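PDB 5VJ4: uncharacterized protein from Borrelia turicatae, which is of unknown function but is thought to be a surface protein, differentially regulated in the tick-mammal transmission cycle, and may bind lipid. Local coordinates for residues N267-S272 with G332-L337; R327-G332 with I341-D346; G239-D244 with Y277-I282; T180-M185 with R232-I237. All coordinates share one frame; numbering follows the deposited sequence.

Contact 1 (N267-S272 with G332-L337); sequences NNVLNS and GFTDGL
V269 sits over one face of the F333 ring, with S272 near the far end of the ring. The benzyl group can be followed outward. F333 CB starts the approach near the CG1 methyl of V269, whose exact position is doubtful. At the root of the ring, F333 CG is 4.0 Å from V269 CB. Further along, F333 CE1 is 3.9 Å from V269 CB. At the tip, F333 CZ is 4.1 Å from S272 CB, which approaches obliquely. The ring gets there because CG is anti to the backbone N (chi1 -168°), which carries it across toward helix 263-301. V269 CB stands 4.0 Å from the ring centroid and 23° off the normal. This is a CH-pi contact. The two side chains slide past each other in opposite directions. T334 adds its CG2 methyl on the same side chain of V269. T334 OG1 turns back into its own helix, chiefly to K331 O, with F330 O also within bonding reach. S272 likewise bonds at home: S272 OG donates to N268 O at 2.6 Å from above the carbonyl plane. That oxygen also accepts from S272 N, so two donors of one residue hold it. Y276 of the second subunit packs on F333 as well. Just past the contact, helix 308-334 ends in a Schellman motif. G336 has positive phi, G336 N bonds to F333 O and L337 N bonds to G332 O. The whole arrangement joins the end of one helix to the start of the preceding one, as in an antiparallel helical hairpin.

Contact 2 (R327-G332 with I341-D346); sequences RGTFKG and IMTDGD. With SO4 (sulfate ion), chain G.
A helix-loop-helix junction brings T329, on helix 308-334, against I341 and M342 in the loop that leads to helix 345-365. One straight hydrogen bond spans it. M342 N donates to T329 OG1 at 2.9 Å, with an angle of 177° at the hydrogen. The hydroxyl reaches the loop because OG1 is anti to the backbone N (chi1 -161°). The methyl of the same threonine meets a second methyl: T329 CG2 is 3.7 Å from I341 CG2, and the two side chains cross at about a right angle. I341 also uses its other branch. Its CD1 is 4.1 Å from F330 CZ, reaching the far end of the ring obliquely. M342 is modelled as selenomethionine and lies at the exposed border.

Beyond these residues the loop holds a sulfate ion, probably from the crystallisation liquor. T343 N donates to sulfate O2 at 2.9 Å, and G345 N donates to sulfate O1 at 3.1 Å. D344 sits at the N-cap of helix 345-365 but makes no capping bond with its side chain. The anion takes one N-H from the loop before the N-cap and one from the first helical residue. The helix dipole would probably favour a negative charge there. T343 OG1 is bonded to Y322 OH, which ties the loop to an earlier turn of helix 308-334. Helix 263-301 covers the apolar side: M281 touches both F330 and I341, and V269 and L270 also pack on F330. The contact therefore lies where three helices come together.

Contact 3 (G239-D244 with Y277-I282); sequences GWLDAD and YVVRMI. With SO4 (sulfate ion), chain E.
L241 points its isobutyl group at V279 and I282 where a capped helix start meets a long helix. L241 lies just before helix 243-256, and its two partners lie one turn apart on helix 263-301. These two helices follow each other in the chain.

The direct contact is apolar throughout. One branch of the leucine does the touching. L241 CD2 is 4.2 Å from V279 CG1 and 4.4 Å from I282 CD1, so it lies against V279 and more loosely by I282. The fit is light, with methyl meeting methyl. All three residues are buried. Helix 218-222 adds R220 against V279 and I282, and L192 of helix 176-201 also packs on V279.

The polar interactions within 239-244 belong to the helix start. D242 is the N-cap of helix 243-256. Its CG lies between the backbone N and the carbonyl carbon (chi1 85°), which brings the carboxylate over the first turn. D242 OD2 accepts from D244 N at 3.0 Å, and the N-H comes from above the carboxylate plane. D242 OD1 takes a second backbone N-H, that of D245. Both oxygens are thus used on the helix end.

At the dimer interface, Y277, on helix 263-301, meets Y277 of the second subunit ring to ring; OH of the first bonds to F339 O of that subunit.

The last interaction is with an anion. A sulfate ion, probably from the crystallisation liquor, accepts from the first helical residue, A243 N to sulfate O4 at 3.2 Å, with an angle of 152° at the hydrogen.

Contact 4 (T180-M185 with R232-I237); sequences TRLQNM and RVMDDI. With SO4 (sulfate ion), chain H; SO4 (sulfate ion), chain I.
The guanidinium of R181 has M234 CB over one face and D235 at its edge. M234 CB sits 3.4 Å above the plane, offset toward the rim. D235 OD1 lies near the plane and is gripped end-on by two nitrogens, R181 NH1 at 3.3 Å and R181 NH2 at 3.2 Å. This is a salt bridge with both bonds on one oxygen. The guanidinium and carboxylate planes are turned 39° apart. NH2 meets OD1 nearly along the C-O direction, and NH1 comes from above the carboxylate plane.

A sulfate ion, probably from the crystallisation liquor, takes another place at the edge. R181 NH2 donates to its O1 at 2.7 Å, in the guanidinium plane. The same sulfate binds R181 NE of the second subunit, so the anion links the two chains. A separate sulfate accepts from R232 N through its O2 and has its O1 at the edge of the R232 guanidinium.

M234 is modelled as selenomethionine. M234 SE lies alongside the aliphatic stem of R181, 4.1 Å from R181 CD, and 4.3 Å from L182 CD2. F224 and V228 of helix 224-229 also touch L182.

The arrangement joins a short 3-10 turn to a long helix by a salt bridge, with an apolar contact beside it. It lies at the interface with the second subunit, where R181 and D235 also pack on D235 and R181 of that chain.

How the contacts relate
From the N terminus, contact 4 comes first. It closes a mostly helical loop from helix 176-201 to the 3-10 turn before helix 243-256, and it ends before the others open. Contact 3 then closes a loop through helix 243-256 into helix 263-301. Contact 1 starts within that loop and ends beyond it, so the two cross. Contact 2 closes a short loop, crosses contact 1 and shares G332 with it. Helix 263-301 serves contacts 1 and 3, and helix 308-334 serves contacts 1 and 2. M281 ties contact 3 to contact 2. W240 joins contacts 3 and 4 through M234, M185 and L182. I237 packs on L270, linking contacts 4 and 1. Contacts 1, 3 and 4 touch the second subunit.

Contact 1 (N267-S272 with G332-L337)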
# COMPACT_ATOMS: atom_id res chain seq x y z
N ASN A 267 13.02 -7.36 6.05
CA ASN A 267 12.26 -8.29 5.25
C ASN A 267 10.79 -8.41 5.61
O ASN A 267 9.98 -8.68 4.72
CB ASN A 267 12.94 -9.63 5.19
CG ASN A 267 14.17 -9.62 4.30
OD1 ASN A 267 14.99 -10.53 4.35
ND2 ASN A 267 14.30 -8.60 3.47
N ASN A 268 10.44 -8.19 6.88
CA ASN A 268 9.05 -8.29 7.25
C ASN A 268 8.18 -7.20 6.64
O ASN A 268 7.06 -7.47 6.19
CB ASN A 268 8.79 -8.41 8.76
CG ASN A 268 7.29 -8.68 9.05
OD1 ASN A 268 6.76 -8.36 10.12
ND2 ASN A 268 6.59 -9.24 8.07
N VAL A 269 8.69 -5.98 6.60
CA VAL A 269 7.89 -4.92 5.96
C VAL A 269 7.70 -5.19 4.48
O VAL A 269 6.60 -4.99 3.95
CB VAL A 269 8.34 -3.48 6.23
CG1 VAL A 269 8.32 -3.21 7.71
CG2 VAL A 269 9.75 -3.33 5.86
N LEU A 270 8.74 -5.73 3.83
CA LEU A 270 8.59 -6.08 2.43
C LEU A 270 7.46 -7.08 2.25
O LEU A 270 6.62 -6.90 1.40
CB LEU A 270 9.87 -6.66 1.88
CG LEU A 270 11.14 -5.82 1.88
CD1 LEU A 270 12.17 -6.43 0.95
CD2 LEU A 270 10.92 -4.38 1.48
N ASN A 271 7.45 -8.10 3.09
CA ASN A 271 6.41 -9.09 2.99
C ASN A 271 5.04 -8.60 3.35
O ASN A 271 4.05 -9.08 2.80
CB ASN A 271 6.77 -10.38 3.72
CG ASN A 271 7.41 -11.40 2.77
OD1 ASN A 271 6.71 -12.27 2.23
ND2 ASN A 271 8.72 -11.27 2.51
N SER A 272 4.97 -7.62 4.23
CA SER A 272 3.64 -7.16 4.64
C SER A 272 3.03 -6.37 3.49
O SER A 272 1.84 -6.52 3.12
CB SER A 272 3.73 -6.31 5.89
OG SER A 272 4.65 -6.86 6.81
N GLY A 332 9.44 3.34 11.32
CA GLY A 332 8.07 3.66 11.64
C GLY A 332 7.12 2.55 11.25
O GLY A 332 6.07 2.37 11.87
N PHE A 333 7.49 1.78 10.23
CA PHE A 333 6.60 0.72 9.81
C PHE A 333 6.63 -0.39 10.86
O PHE A 333 5.59 -0.73 11.40
CB PHE A 333 7.00 0.21 8.46
CG PHE A 333 5.98 -0.68 7.83
CD1 PHE A 333 5.74 -1.96 8.32
CD2 PHE A 333 5.28 -0.25 6.72
CE1 PHE A 333 4.81 -2.79 7.72
CE2 PHE A 333 4.33 -1.07 6.11
CZ PHE A 333 4.09 -2.34 6.61
N THR A 334 7.80 -0.93 11.15
CA THR A 334 7.89 -2.00 12.16
C THR A 334 7.44 -1.51 13.54
O THR A 334 6.98 -2.30 14.35
CB THR A 334 9.29 -2.62 12.27
OG1 THR A 334 10.21 -1.56 12.22
CG2 THR A 334 9.56 -3.56 11.10
N ASP A 335 7.53 -0.21 13.79
CA ASP A 335 7.07 0.32 15.08
C ASP A 335 5.58 0.50 15.23
O ASP A 335 5.12 0.85 16.31
CB ASP A 335 7.76 1.65 15.45
CG ASP A 335 9.22 1.48 15.77
OD1 ASP A 335 9.89 2.53 15.76
OD2 ASP A 335 9.70 0.35 16.02
N GLY A 336 4.81 0.30 14.17
CA GLY A 336 3.35 0.46 14.25
C GLY A 336 2.85 1.88 14.02
O GLY A 336 1.63 2.14 14.10
N LEU A 337 3.78 2.80 13.70
CA LEU A 337 3.45 4.21 13.47
C LEU A 337 2.64 4.45 12.19
O LEU A 337 1.78 5.35 12.17
CB LEU A 337 4.71 5.08 13.47
CG LEU A 337 4.63 6.52 12.95
CD1 LEU A 337 3.62 7.40 13.68
CD2 LEU A 337 6.02 7.15 12.95

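Contact 2 (R327-G332 with I341-D346)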
# COMPACT_ATOMS: atom_id res chain seq x y z
N ARG A 327 15.27 5.10 6.00
CA ARG A 327 15.40 4.55 7.35
C ARG A 327 14.13 4.82 8.18
O ARG A 327 13.53 3.87 8.73
CB ARG A 327 16.63 5.12 8.06
CG ARG A 327 17.92 4.60 7.50
CD ARG A 327 19.12 5.01 8.32
NE ARG A 327 20.27 5.25 7.44
CZ ARG A 327 20.82 6.45 7.22
NH1 ARG A 327 20.37 7.54 7.83
NH2 ARG A 327 21.85 6.53 6.39
N GLY A 328 13.71 6.09 8.22
CA GLY A 328 12.51 6.51 8.98
C GLY A 328 11.23 5.77 8.58
O GLY A 328 10.40 5.44 9.43
N THR A 329 11.06 5.50 7.29
CA THR A 329 9.82 4.91 6.87
C THR A 329 9.80 3.43 7.26
O THR A 329 8.77 2.90 7.67
CB THR A 329 9.50 5.20 5.37
OG1 THR A 329 8.10 4.99 5.13
CG2 THR A 329 10.29 4.31 4.43
N PHE A 330 10.95 2.78 7.19
CA PHE A 330 10.99 1.38 7.61
C PHE A 330 10.83 1.21 9.12
O PHE A 330 10.07 0.35 9.57
CB PHE A 330 12.26 0.71 7.14
CG PHE A 330 12.18 0.22 5.76
CD1 PHE A 330 11.59 -0.98 5.50
CD2 PHE A 330 12.65 0.98 4.69
CE1 PHE A 330 11.45 -1.45 4.21
CE2 PHE A 330 12.55 0.52 3.40
CZ PHE A 330 11.93 -0.72 3.16
N LYS A 331 11.54 2.03 9.89
CA LYS A 331 11.45 1.98 11.33
C LYS A 331 9.99 2.22 11.76
O LYS A 331 9.38 1.40 12.46
CB LYS A 331 12.43 2.97 11.99
CG LYS A 331 12.06 3.27 13.44
CD LYS A 331 13.13 3.95 14.28
CE LYS A 331 12.88 3.65 15.76
NZ LYS A 331 13.29 4.76 16.67
N GLY A 332 9.44 3.34 11.32
CA GLY A 332 8.07 3.66 11.64
C GLY A 332 7.12 2.55 11.25
O GLY A 332 6.07 2.37 11.87
N ILE A 341 5.34 2.11 2.97
CA ILE A 341 6.72 2.53 2.77
C ILE A 341 6.68 3.75 1.88
O ILE A 341 6.25 3.64 0.74
CB ILE A 341 7.54 1.52 2.00
CG1 ILE A 341 7.55 0.18 2.69
CG2 ILE A 341 8.97 2.03 1.84
CD1 ILE A 341 8.08 -0.87 1.73
N MSE A 342 7.13 4.88 2.40
CA MSE A 342 7.13 6.12 1.63
C MSE A 342 8.38 6.91 1.81
O MSE A 342 8.60 7.48 2.88
CB MSE A 342 5.93 6.92 2.07
CG MSE A 342 4.66 6.47 1.35
SE MSE A 342 3.24 7.51 2.26
CE MSE A 342 3.77 7.53 4.18
N THR A 343 9.20 6.96 0.76
CA THR A 343 10.51 7.62 0.81
C THR A 343 10.53 9.07 0.29
O THR A 343 11.59 9.72 0.30
CB THR A 343 11.52 6.83 -0.01
OG1 THR A 343 11.19 6.98 -1.39
CG2 THR A 343 11.48 5.36 0.35
N ASP A 344 9.37 9.57 -0.16
CA ASP A 344 9.24 10.87 -0.83
C ASP A 344 10.27 11.00 -1.98
O ASP A 344 10.94 12.02 -2.13
CB ASP A 344 9.35 12.03 0.17
CG ASP A 344 8.26 13.08 -0.02
OD1 ASP A 344 7.32 12.87 -0.84
OD2 ASP A 344 8.33 14.12 0.68
N GLY A 345 10.36 9.95 -2.78
CA GLY A 345 11.44 9.81 -3.74
C GLY A 345 11.32 10.71 -4.96
O GLY A 345 12.32 11.18 -5.47
N ASP A 346 10.09 10.92 -5.43
CA ASP A 346 9.86 11.80 -6.57
C ASP A 346 10.37 13.23 -6.29
O ASP A 346 11.14 13.79 -7.08
CB ASP A 346 8.38 11.80 -6.98
CG ASP A 346 8.17 12.33 -8.38
OD1 ASP A 346 9.14 12.44 -9.18
OD2 ASP A 346 7.01 12.64 -8.70
S SO4 G . 6.96 8.00 -2.33
O1 SO4 G . 7.49 8.93 -3.38
O2 SO4 G . 8.13 7.14 -1.91
O3 SO4 G . 5.86 7.11 -2.83
O4 SO4 G . 6.36 8.84 -1.25

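Contact 3 (G239-D244 with Y277-I282)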
# COMPACT_ATOMS: atom_id res chain seq x y z
N GLY A 239 11.01 -13.98 -4.40
CA GLY A 239 10.79 -15.00 -5.43
C GLY A 239 10.38 -14.37 -6.73
O GLY A 239 10.57 -14.96 -7.78
N TRP A 240 9.82 -13.17 -6.65
CA TRP A 240 9.32 -12.45 -7.81
C TRP A 240 10.30 -11.47 -8.42
O TRP A 240 10.13 -11.07 -9.58
CB TRP A 240 8.11 -11.68 -7.40
CG TRP A 240 7.02 -12.50 -6.89
CD1 TRP A 240 6.83 -12.89 -5.60
CD2 TRP A 240 5.91 -13.02 -7.64
NE1 TRP A 240 5.66 -13.62 -5.50
CE2 TRP A 240 5.08 -13.71 -6.74
CE3 TRP A 240 5.54 -12.94 -9.00
CZ2 TRP A 240 3.90 -14.34 -7.14
CZ3 TRP A 240 4.36 -13.57 -9.40
CH2 TRP A 240 3.56 -14.26 -8.48
N LEU A 241 11.29 -11.07 -7.63
CA LEU A 241 12.37 -10.17 -8.06
C LEU A 241 13.35 -10.86 -8.98
O LEU A 241 13.72 -12.01 -8.73
CB LEU A 241 13.14 -9.64 -6.85
CG LEU A 241 12.26 -9.04 -5.73
CD1 LEU A 241 13.06 -8.44 -4.59
CD2 LEU A 241 11.33 -7.98 -6.26
N ASP A 242 13.75 -10.17 -10.05
CA ASP A 242 14.87 -10.63 -10.88
C ASP A 242 16.21 -10.17 -10.26
O ASP A 242 16.23 -9.49 -9.23
CB ASP A 242 14.73 -10.07 -12.29
CG ASP A 242 15.31 -8.68 -12.42
OD1 ASP A 242 14.85 -7.80 -11.66
OD2 ASP A 242 16.25 -8.50 -13.26
N ALA A 243 17.31 -10.48 -10.93
CA ALA A 243 18.62 -10.11 -10.43
C ALA A 243 18.75 -8.61 -10.17
O ALA A 243 19.24 -8.19 -9.10
CB ALA A 243 19.69 -10.61 -11.36
N ASP A 244 18.30 -7.80 -11.13
CA ASP A 244 18.36 -6.35 -11.00
C ASP A 244 17.60 -5.88 -9.79
O ASP A 244 18.12 -5.07 -8.99
CB ASP A 244 17.80 -5.66 -12.25
CG ASP A 244 18.72 -5.77 -13.45
OD1 ASP A 244 19.96 -5.96 -13.28
OD2 ASP A 244 18.19 -5.66 -14.57
N TYR A 277 3.84 -3.04 -3.87
CA TYR A 277 4.55 -1.87 -3.30
C TYR A 277 6.06 -1.99 -3.30
O TYR A 277 6.73 -0.98 -3.37
CB TYR A 277 4.07 -1.50 -1.91
CG TYR A 277 2.66 -1.10 -1.95
CD1 TYR A 277 1.64 -2.05 -1.88
CD2 TYR A 277 2.32 0.22 -2.15
CE1 TYR A 277 0.31 -1.68 -1.98
CE2 TYR A 277 1.00 0.60 -2.27
CZ TYR A 277 0.01 -0.35 -2.20
OH TYR A 277 -1.31 0.02 -2.31
N VAL A 278 6.57 -3.21 -3.24
CA VAL A 278 7.98 -3.37 -3.19
C VAL A 278 8.57 -2.92 -4.51
O VAL A 278 9.51 -2.14 -4.52
CB VAL A 278 8.43 -4.79 -2.87
CG1 VAL A 278 9.92 -4.96 -3.15
CG2 VAL A 278 8.18 -5.08 -1.41
N VAL A 279 8.04 -3.39 -5.63
CA VAL A 279 8.64 -3.03 -6.91
C VAL A 279 8.53 -1.54 -7.20
O VAL A 279 9.45 -0.95 -7.73
CB VAL A 279 8.15 -3.86 -8.10
CG1 VAL A 279 8.45 -5.32 -7.86
CG2 VAL A 279 6.68 -3.67 -8.36
N ARG A 280 7.44 -0.92 -6.81
CA ARG A 280 7.34 0.49 -7.04
C ARG A 280 8.38 1.30 -6.25
O ARG A 280 8.98 2.22 -6.77
CB ARG A 280 5.95 0.97 -6.75
CG ARG A 280 5.77 2.37 -7.22
CD ARG A 280 4.32 2.78 -7.13
NE ARG A 280 4.20 4.14 -7.68
CZ ARG A 280 4.26 5.24 -6.94
NH1 ARG A 280 4.14 6.41 -7.52
NH2 ARG A 280 4.44 5.17 -5.61
N MSE A 281 8.64 0.91 -5.02
CA MSE A 281 9.67 1.58 -4.24
C MSE A 281 11.00 1.40 -4.90
O MSE A 281 11.84 2.25 -4.78
CB MSE A 281 9.71 0.97 -2.87
CG MSE A 281 10.89 1.53 -2.10
SE MSE A 281 11.24 0.38 -0.52
CE MSE A 281 12.27 -1.12 -1.24
N ILE A 282 11.18 0.31 -5.63
CA ILE A 282 12.44 0.03 -6.31
C ILE A 282 12.65 0.96 -7.51
O ILE A 282 13.76 1.52 -7.68
CB ILE A 282 12.54 -1.46 -6.78
CG1 ILE A 282 12.50 -2.40 -5.58
CG2 ILE A 282 13.81 -1.71 -7.59
CD1 ILE A 282 12.71 -3.85 -5.93
S SO4 E . 16.83 -14.04 -12.51
O1 SO4 E . 18.27 -14.31 -12.76
O2 SO4 E . 16.60 -13.97 -11.06
O3 SO4 E . 15.94 -15.09 -13.10
O4 SO4 E . 16.49 -12.72 -13.07

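Contact 4 (T180-M185 with R232-I237)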
# COMPACT_ATOMS: atom_id res chain seq x y z
N THR A 180 -3.95 -18.58 -12.15
CA THR A 180 -4.59 -17.43 -11.52
C THR A 180 -3.57 -16.50 -10.88
O THR A 180 -3.55 -15.30 -11.19
CB THR A 180 -5.65 -17.87 -10.48
OG1 THR A 180 -6.75 -18.46 -11.16
CG2 THR A 180 -6.21 -16.70 -9.72
N ARG A 181 -2.72 -17.05 -10.03
CA ARG A 181 -1.83 -16.23 -9.22
C ARG A 181 -0.90 -15.40 -10.07
O ARG A 181 -0.55 -14.27 -9.68
CB ARG A 181 -1.02 -17.07 -8.24
CG ARG A 181 -0.72 -16.34 -6.95
CD ARG A 181 -0.17 -17.29 -5.94
NE ARG A 181 0.44 -16.59 -4.82
CZ ARG A 181 1.31 -17.15 -3.98
NH1 ARG A 181 1.67 -18.42 -4.14
NH2 ARG A 181 1.79 -16.45 -2.97
N LEU A 182 -0.50 -15.96 -11.21
CA LEU A 182 0.33 -15.22 -12.15
C LEU A 182 -0.44 -14.09 -12.82
O LEU A 182 0.05 -12.96 -12.90
CB LEU A 182 0.99 -16.15 -13.15
CG LEU A 182 2.00 -17.13 -12.55
CD1 LEU A 182 2.54 -18.00 -13.65
CD2 LEU A 182 3.17 -16.44 -11.83
N GLN A 183 -1.66 -14.38 -13.28
CA GLN A 183 -2.50 -13.36 -13.89
C GLN A 183 -2.67 -12.17 -12.93
O GLN A 183 -2.48 -11.02 -13.35
CB GLN A 183 -3.86 -13.93 -14.27
CG GLN A 183 -3.81 -14.88 -15.44
CD GLN A 183 -5.14 -15.57 -15.67
OE1 GLN A 183 -5.91 -15.81 -14.73
NE2 GLN A 183 -5.42 -15.91 -16.93
N ASN A 184 -2.97 -12.44 -11.65
CA ASN A 184 -3.09 -11.36 -10.69
C ASN A 184 -1.85 -10.49 -10.61
O ASN A 184 -1.95 -9.26 -10.64
CB ASN A 184 -3.49 -11.89 -9.32
CG ASN A 184 -4.81 -12.62 -9.37
OD1 ASN A 184 -5.42 -12.75 -10.43
ND2 ASN A 184 -5.27 -13.08 -8.22
N MSE A 185 -0.68 -11.12 -10.57
CA MSE A 185 0.53 -10.35 -10.59
C MSE A 185 0.61 -9.62 -11.91
O MSE A 185 0.89 -8.41 -11.93
CB MSE A 185 1.77 -11.19 -10.34
CG MSE A 185 2.96 -10.33 -9.89
SE MSE A 185 2.65 -9.28 -8.23
CE MSE A 185 2.63 -10.82 -6.98
N ARG A 232 6.93 -22.68 -5.12
CA ARG A 232 7.03 -22.24 -3.72
C ARG A 232 7.64 -20.84 -3.60
O ARG A 232 7.32 -20.11 -2.65
CB ARG A 232 7.86 -23.25 -2.91
CG ARG A 232 9.14 -23.64 -3.61
CD ARG A 232 9.81 -24.75 -2.88
NE ARG A 232 10.92 -25.30 -3.66
CZ ARG A 232 12.19 -25.07 -3.36
NH1 ARG A 232 13.15 -25.64 -4.09
NH2 ARG A 232 12.51 -24.29 -2.32
N VAL A 233 8.49 -20.47 -4.57
CA VAL A 233 9.15 -19.16 -4.56
C VAL A 233 8.17 -18.00 -4.43
O VAL A 233 8.48 -17.03 -3.73
CB VAL A 233 10.10 -18.99 -5.73
CG1 VAL A 233 11.11 -20.12 -5.73
CG2 VAL A 233 9.38 -19.01 -7.05
N MSE A 234 6.98 -18.14 -5.03
CA MSE A 234 5.91 -17.13 -4.90
C MSE A 234 5.56 -16.75 -3.48
O MSE A 234 5.09 -15.63 -3.25
CB MSE A 234 4.63 -17.53 -5.61
CG MSE A 234 4.94 -18.17 -6.95
SE MSE A 234 3.27 -18.34 -7.98
CE MSE A 234 3.83 -19.91 -9.03
N ASP A 235 5.78 -17.63 -2.51
CA ASP A 235 5.46 -17.30 -1.13
C ASP A 235 6.50 -16.35 -0.49
O ASP A 235 6.40 -16.01 0.69
CB ASP A 235 5.29 -18.57 -0.28
CG ASP A 235 4.07 -19.39 -0.68
OD1 ASP A 235 3.10 -18.82 -1.23
OD2 ASP A 235 4.08 -20.63 -0.43
N ASP A 236 7.50 -15.93 -1.27
CA ASP A 236 8.44 -14.94 -0.81
C ASP A 236 8.49 -13.81 -1.81
O ASP A 236 8.53 -14.05 -3.03
CB ASP A 236 9.83 -15.57 -0.64
CG ASP A 236 10.74 -14.77 0.30
OD1 ASP A 236 10.26 -13.99 1.16
OD2 ASP A 236 11.97 -14.95 0.17
N ILE A 237 8.51 -12.58 -1.32
CA ILE A 237 8.58 -11.46 -2.24
C ILE A 237 9.85 -11.56 -3.10
O ILE A 237 9.79 -11.30 -4.30
CB ILE A 237 8.39 -10.10 -1.55
CG1 ILE A 237 9.57 -9.79 -0.65
CG2 ILE A 237 7.07 -10.04 -0.77
CD1 ILE A 237 10.52 -8.81 -1.28
S SO4 H . 7.44 -26.37 -5.42
O1 SO4 H . 8.63 -27.21 -5.77
O2 SO4 H . 7.78 -25.01 -5.82
O3 SO4 H . 7.07 -26.42 -3.98
O4 SO4 H . 6.20 -26.76 -6.13
S SO4 I . -0.12 -13.69 -1.40
O1 SO4 I . 1.25 -14.20 -1.60
O2 SO4 I . 0.05 -12.53 -0.49
O3 SO4 I . -0.76 -13.27 -2.71
O4 SO4 I . -0.88 -14.76 -0.70